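Local atomic coordinates of glycosylation Associate Protein 2 (PDB entry 6OYC), a protein that forms the Gap123 complex with its partner proteins and probably takes part in glycosylating adhesins exported by the accessory Sec system. Residues Phe81-Val86 and Met285-Pro290; Gly267-Gly272 and Glu308-Phe313. All blocks are in the same frame, centred on the assembly; numbering follows the deposited sequence.

Interaction 1: residues Phe81-Val86 and Met285-Pro290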
loop_
_atom_site.group_PDB
_atom_site.type_symbol
_atom_site.label_atom_id
_atom_site.label_comp_id
_atom_site.label_asym_id
_atom_site.label_seq_id
_atom_site.Cartn_x
_atom_site.Cartn_y
_atom_site.Cartn_z
ATOM N N PHE B 81 -7.613 -16.473 14.534
ATOM C CA PHE B 81 -7.036 -16.103 13.243
ATOM C C PHE B 81 -7.589 -14.770 12.760
ATOM O O PHE B 81 -8.767 -14.465 12.960
ATOM C CB PHE B 81 -7.294 -17.192 12.184
ATOM C CG PHE B 81 -6.555 -18.472 12.459
ATOM C CD1 PHE B 81 -5.192 -18.584 12.166
ATOM C CD2 PHE B 81 -7.207 -19.552 13.057
ATOM C CE1 PHE B 81 -4.496 -19.753 12.453
ATOM C CE2 PHE B 81 -6.532 -20.722 13.336
ATOM C CZ PHE B 81 -5.161 -20.826 13.038
ATOM N N GLU B 82 -6.727 -13.989 12.120
ATOM C CA GLU B 82 -7.054 -12.679 11.582
ATOM C C GLU B 82 -7.501 -12.811 10.134
ATOM O O GLU B 82 -7.310 -13.841 9.491
ATOM C CB GLU B 82 -5.839 -11.746 11.661
ATOM C CG GLU B 82 -5.351 -11.495 13.064
ATOM C CD GLU B 82 -6.361 -10.700 13.870
ATOM O OE1 GLU B 82 -6.662 -9.544 13.473
ATOM O OE2 GLU B 82 -6.864 -11.235 14.885
ATOM N N VAL B 83 -8.061 -11.724 9.603
ATOM C CA VAL B 83 -8.393 -11.705 8.188
ATOM C C VAL B 83 -7.151 -12.007 7.328
ATOM O O VAL B 83 -6.003 -11.751 7.726
ATOM C CB VAL B 83 -9.021 -10.351 7.816
ATOM C CG1 VAL B 83 -10.434 -10.246 8.429
ATOM C CG2 VAL B 83 -8.120 -9.194 8.275
ATOM N N TYR B 84 -7.398 -12.579 6.145
ATOM C CA TYR B 84 -6.367 -12.953 5.168
ATOM C C TYR B 84 -5.420 -14.040 5.655
ATOM O O TYR B 84 -4.524 -14.439 4.901
ATOM C CB TYR B 84 -5.537 -11.738 4.735
ATOM C CG TYR B 84 -6.404 -10.646 4.186
ATOM C CD1 TYR B 84 -7.117 -10.840 3.010
ATOM C CD2 TYR B 84 -6.535 -9.434 4.849
ATOM C CE1 TYR B 84 -7.928 -9.845 2.491
ATOM C CE2 TYR B 84 -7.343 -8.442 4.345
ATOM C CZ TYR B 84 -8.053 -8.659 3.165
ATOM O OH TYR B 84 -8.875 -7.676 2.649
ATOM N N GLU B 85 -5.607 -14.536 6.884
ATOM C CA GLU B 85 -4.807 -15.648 7.384
ATOM C C GLU B 85 -5.438 -16.996 7.091
ATOM O O GLU B 85 -4.883 -18.026 7.476
ATOM C CB GLU B 85 -4.564 -15.513 8.891
ATOM C CG GLU B 85 -3.621 -14.370 9.242
ATOM C CD GLU B 85 -3.244 -14.336 10.724
ATOM O OE1 GLU B 85 -3.827 -15.109 11.524
ATOM O OE2 GLU B 85 -2.377 -13.511 11.082
ATOM N N VAL B 86 -6.587 -17.022 6.431
ATOM C CA VAL B 86 -7.322 -18.255 6.203
ATOM C C VAL B 86 -7.229 -18.600 4.727
ATOM O O VAL B 86 -7.300 -17.712 3.862
ATOM C CB VAL B 86 -8.787 -18.115 6.668
ATOM C CG1 VAL B 86 -9.578 -19.405 6.406
ATOM C CG2 VAL B 86 -8.802 -17.760 8.149
ATOM N N MET B 285 -1.784 1.553 -3.431
ATOM C CA MET B 285 -2.115 0.296 -2.782
ATOM C C MET B 285 -3.260 0.508 -1.801
ATOM O O MET B 285 -3.459 1.607 -1.275
ATOM C CB MET B 285 -0.903 -0.301 -2.059
ATOM C CG MET B 285 0.105 -0.881 -3.023
ATOM S SD MET B 285 1.081 0.403 -3.784
ATOM C CE MET B 285 2.322 -0.619 -4.607
ATOM N N THR B 286 -4.006 -0.559 -1.546
ATOM C CA THR B 286 -5.105 -0.492 -0.601
ATOM C C THR B 286 -5.036 -1.687 0.328
ATOM O O THR B 286 -4.628 -2.779 -0.066
ATOM C CB THR B 286 -6.480 -0.452 -1.323
ATOM O OG1 THR B 286 -6.633 -1.625 -2.125
ATOM C CG2 THR B 286 -6.592 0.777 -2.220
ATOM N N TYR B 287 -5.430 -1.466 1.574
ATOM C CA TYR B 287 -5.615 -2.547 2.526
ATOM C C TYR B 287 -7.017 -2.441 3.103
ATOM O O TYR B 287 -7.469 -1.345 3.444
ATOM C CB TYR B 287 -4.582 -2.495 3.653
ATOM C CG TYR B 287 -4.831 -3.594 4.654
ATOM C CD1 TYR B 287 -4.491 -4.899 4.355
ATOM C CD2 TYR B 287 -5.462 -3.333 5.867
ATOM C CE1 TYR B 287 -4.731 -5.909 5.230
ATOM C CE2 TYR B 287 -5.716 -4.341 6.763
ATOM C CZ TYR B 287 -5.348 -5.630 6.437
ATOM O OH TYR B 287 -5.584 -6.650 7.313
ATOM N N PHE B 288 -7.704 -3.574 3.230
ATOM C CA PHE B 288 -9.098 -3.548 3.664
ATOM C C PHE B 288 -9.366 -4.638 4.695
ATOM O O PHE B 288 -9.044 -5.805 4.459
ATOM C CB PHE B 288 -10.035 -3.699 2.462
ATOM C CG PHE B 288 -11.474 -3.991 2.822
ATOM C CD1 PHE B 288 -12.281 -3.009 3.393
ATOM C CD2 PHE B 288 -12.026 -5.234 2.546
ATOM C CE1 PHE B 288 -13.622 -3.278 3.703
ATOM C CE2 PHE B 288 -13.362 -5.507 2.843
ATOM C CZ PHE B 288 -14.162 -4.526 3.425
ATOM N N ASP B 289 -9.958 -4.249 5.822
ATOM C CA ASP B 289 -10.358 -5.173 6.892
ATOM C C ASP B 289 -11.830 -4.910 7.202
ATOM O O ASP B 289 -12.157 -3.828 7.736
ATOM C CB ASP B 289 -9.490 -4.981 8.139
ATOM C CG ASP B 289 -9.738 -6.042 9.225
ATOM O OD1 ASP B 289 -10.718 -6.814 9.146
ATOM O OD2 ASP B 289 -8.940 -6.101 10.183
ATOM N N PRO B 290 -12.742 -5.843 6.894
ATOM C CA PRO B 290 -14.173 -5.582 7.157
ATOM C C PRO B 290 -14.549 -5.654 8.625
ATOM O O PRO B 290 -15.632 -5.190 8.978
ATOM C CB PRO B 290 -14.882 -6.684 6.355
ATOM C CG PRO B 290 -13.932 -7.836 6.452
ATOM C CD PRO B 290 -12.520 -7.222 6.422
HETATM O O HOH W 1 -7.062 -5.442 1.230
#

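Interaction 2: residues Gly267-Gly272 and Glu308-Phe313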
loop_
_atom_site.group_PDB
_atom_site.type_symbol
_atom_site.label_atom_id
_atom_site.label_comp_id
_atom_site.label_asym_id
_atom_site.label_seq_id
_atom_site.Cartn_x
_atom_site.Cartn_y
_atom_site.Cartn_z
ATOM N N GLY B 267 -0.201 -10.873 -0.514
ATOM C CA GLY B 267 -0.551 -9.497 -0.213
ATOM C C GLY B 267 0.543 -8.483 -0.515
ATOM O O GLY B 267 1.734 -8.737 -0.296
ATOM N N THR B 268 0.141 -7.314 -1.000
ATOM C CA THR B 268 1.073 -6.219 -1.214
ATOM C C THR B 268 1.311 -5.480 0.096
ATOM O O THR B 268 0.361 -5.003 0.732
ATOM C CB THR B 268 0.533 -5.259 -2.277
ATOM O OG1 THR B 268 0.339 -5.968 -3.513
ATOM C CG2 THR B 268 1.514 -4.109 -2.497
ATOM N N PHE B 269 2.586 -5.373 0.484
ATOM C CA PHE B 269 3.011 -4.776 1.753
ATOM C C PHE B 269 2.513 -5.627 2.911
ATOM O O PHE B 269 3.294 -6.372 3.509
ATOM C CB PHE B 269 2.537 -3.319 1.909
ATOM C CG PHE B 269 3.169 -2.359 0.936
ATOM C CD1 PHE B 269 4.554 -2.361 0.720
ATOM C CD2 PHE B 269 2.387 -1.435 0.245
ATOM C CE1 PHE B 269 5.143 -1.454 -0.172
ATOM C CE2 PHE B 269 2.972 -0.528 -0.670
ATOM C CZ PHE B 269 4.347 -0.541 -0.871
ATOM N N LEU B 270 1.223 -5.545 3.227
ATOM C CA LEU B 270 0.625 -6.368 4.267
ATOM C C LEU B 270 -0.027 -7.601 3.656
ATOM O O LEU B 270 -0.308 -7.649 2.457
ATOM C CB LEU B 270 -0.412 -5.569 5.061
ATOM C CG LEU B 270 0.162 -4.319 5.738
ATOM C CD1 LEU B 270 -0.968 -3.380 6.176
ATOM C CD2 LEU B 270 1.034 -4.720 6.932
ATOM N N LEU B 271 -0.253 -8.601 4.507
ATOM C CA LEU B 271 -1.075 -9.746 4.152
ATOM C C LEU B 271 -2.474 -9.275 3.751
ATOM O O LEU B 271 -3.164 -8.601 4.526
ATOM C CB LEU B 271 -1.138 -10.702 5.344
ATOM C CG LEU B 271 -1.612 -12.138 5.126
ATOM C CD1 LEU B 271 -0.661 -12.940 4.240
ATOM C CD2 LEU B 271 -1.810 -12.828 6.461
ATOM N N GLY B 272 -2.886 -9.601 2.527
ATOM C CA GLY B 272 -4.148 -9.117 1.999
ATOM C C GLY B 272 -4.074 -7.803 1.243
ATOM O O GLY B 272 -5.069 -7.419 0.618
ATOM N N GLU B 308 8.097 3.007 1.869
ATOM C CA GLU B 308 6.794 2.665 1.320
ATOM C C GLU B 308 5.948 1.882 2.330
ATOM O O GLU B 308 6.447 1.381 3.342
ATOM C CB GLU B 308 6.974 1.884 0.018
ATOM C CG GLU B 308 7.829 2.649 -0.975
ATOM C CD GLU B 308 7.755 2.084 -2.382
ATOM O OE1 GLU B 308 7.123 1.006 -2.594
ATOM O OE2 GLU B 308 8.343 2.728 -3.283
ATOM N N GLY B 309 4.650 1.797 2.049
ATOM C CA GLY B 309 3.721 1.023 2.852
ATOM C C GLY B 309 2.582 1.874 3.388
ATOM O O GLY B 309 2.502 3.080 3.153
ATOM N N PHE B 310 1.682 1.210 4.117
ATOM C CA PHE B 310 0.504 1.877 4.676
ATOM C C PHE B 310 0.807 2.540 6.012
ATOM O O PHE B 310 1.452 1.950 6.886
ATOM C CB PHE B 310 -0.637 0.889 4.884
ATOM C CG PHE B 310 -1.091 0.217 3.635
ATOM C CD1 PHE B 310 -1.921 0.882 2.740
ATOM C CD2 PHE B 310 -0.695 -1.082 3.356
ATOM C CE1 PHE B 310 -2.339 0.272 1.574
ATOM C CE2 PHE B 310 -1.110 -1.712 2.197
ATOM C CZ PHE B 310 -1.947 -1.037 1.298
ATOM N N GLU B 311 0.315 3.764 6.169
ATOM C CA GLU B 311 0.267 4.445 7.453
ATOM C C GLU B 311 -1.032 4.136 8.184
ATOM O O GLU B 311 -2.089 3.964 7.567
ATOM C CB GLU B 311 0.347 5.951 7.266
ATOM C CG GLU B 311 1.686 6.546 7.475
ATOM C CD GLU B 311 1.631 8.057 7.419
ATOM O OE1 GLU B 311 0.506 8.627 7.332
ATOM O OE2 GLU B 311 2.718 8.667 7.455
ATOM N N GLY B 312 -0.954 4.102 9.515
ATOM C CA GLY B 312 -2.153 4.123 10.332
ATOM C C GLY B 312 -2.874 2.809 10.493
ATOM O O GLY B 312 -4.072 2.815 10.787
ATOM N N PHE B 313 -2.187 1.680 10.317
ATOM C CA PHE B 313 -2.810 0.378 10.539
ATOM C C PHE B 313 -3.329 0.245 11.968
ATOM O O PHE B 313 -4.500 -0.074 12.198
ATOM C CB PHE B 313 -1.807 -0.732 10.242
ATOM C CG PHE B 313 -2.357 -2.126 10.435
ATOM C CD1 PHE B 313 -3.181 -2.701 9.477
ATOM C CD2 PHE B 313 -2.040 -2.859 11.568
ATOM C CE1 PHE B 313 -3.672 -3.982 9.635
ATOM C CE2 PHE B 313 -2.535 -4.145 11.748
ATOM C CZ PHE B 313 -3.354 -4.709 10.776
#

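Interaction 1: residues Phe81-Val86 and Met285-Pro290
The ring of Tyr-84 is met at its edge, in its own plane, by two oxygens of strand 283-289, the carbonyl O of Phe-288 and the hydroxyl of Tyr-287. It slides past the Tyr-287 ring in the opposite direction, with the planes inclined at 59° and Tyr-84 CE2 lying 3.7 Å from Tyr-287 CE1. One face of the Phe-288 ring carries Pro-290 N, offset toward the rim. Tyr-84 OH donates to Phe-288 O over 2.6 Å, 20° out of the carbonyl plane. A water fastens the same hydroxyl a second time: it donates to Tyr-84 OH and weakly accepts from Phe-288 N, so the hydroxyl binds Phe-288 O directly but reaches Phe-288 N only through the water. The principle is that a tight turn can present two adjacent side chains to a distant strand. Here Glu-82 to Glu-85 forms a type II beta turn with Val-83 and Tyr-84 at its corners, and Tyr-84 has CG anti to its carbonyl carbon, beside the backbone N (chi1 -56°). Both methyls of Val-83 pack against OD1 of Asp-289, CG1 at 3.5 Å and CG2 at 3.6 Å, and OD1 is bonded to Val-291 N. The turn leads into strand 86-89 of the five-stranded parallel sheet, and Glu-82 reaches Lys-317 of helix 313-318. On the other side, strand 283-289 lies between strands 274-277 and 323-327, with helix 341-358 against Phe-288 and Pro-290.

Interaction 2: residues Gly267-Gly272 and Glu308-Phe313
The carboxylate of Glu-308, whose OE1 lies in the plane of the Phe-269 ring at its edge, 3.6 Å from CZ, is gripped by two basic side chains: OE1 forms a salt bridge with Arg-260 NE and OE2 is hydrogen-bonded to His-258 ND1. These bonds would be expected to keep the acid charged, and they hold it still beside the aromatic rim; its plane stands 83° from that of the ring. Over one face of Phe-269 sits Gly-309, its CA 3.8 Å from the ring centroid and nearly on the normal, a CH-pi contact. With phi at 122°, Gly-309 adopts a backbone shape that strongly calls for glycine. The loop, which follows strand 297-301 of an alpha/beta-hydrolase-like sheet, runs to Gly-312, the N-cap of helix 313-318, whose first residue is Phe-313. Facing it, 267-272 bends through a classic gamma turn at Phe-269, closed by a weak bond from Leu-270 N to Thr-268 O, and so throws two successive side chains at the loop. Phe-269 directs its edge at the face of Phe-310 in an offset edge-to-face pair, with centroids 5.9 Å apart. Leu-270 has CG anti to its carbonyl carbon (chi1 -59°), and its CD1 branch touches two rings, Phe-310 at CD2 (3.6 Å) and Phe-313 at CD1 (4.0 Å). Beyond them, Phe-310 rests on Leu-325 and Cys-327 of strand 323-327.

Interactions 1 and 2 have centres about 10 Å apart and meet at strand 283-289, which supplies one segment of interaction 1. At one end of 285-290, Met-285 O lies 3.3 Å from CE1 of Phe-310, so the ring at the heart of interaction 2 packs on that strand. Leu-271 O, from the 267-272 segment, also touches both tyrosines of interaction 1, 3.2 Å from Tyr-287 CE1 and 3.5 Å from Tyr-84 CD2. The four segments alternate along the chain, and together the two contacts join the parallel-sheet region and the loop 267-272 to the hydrolase-like sheet. That sheet carries a possible, unconfirmed Ser-His-Asp triad; neither contact contains one of its members.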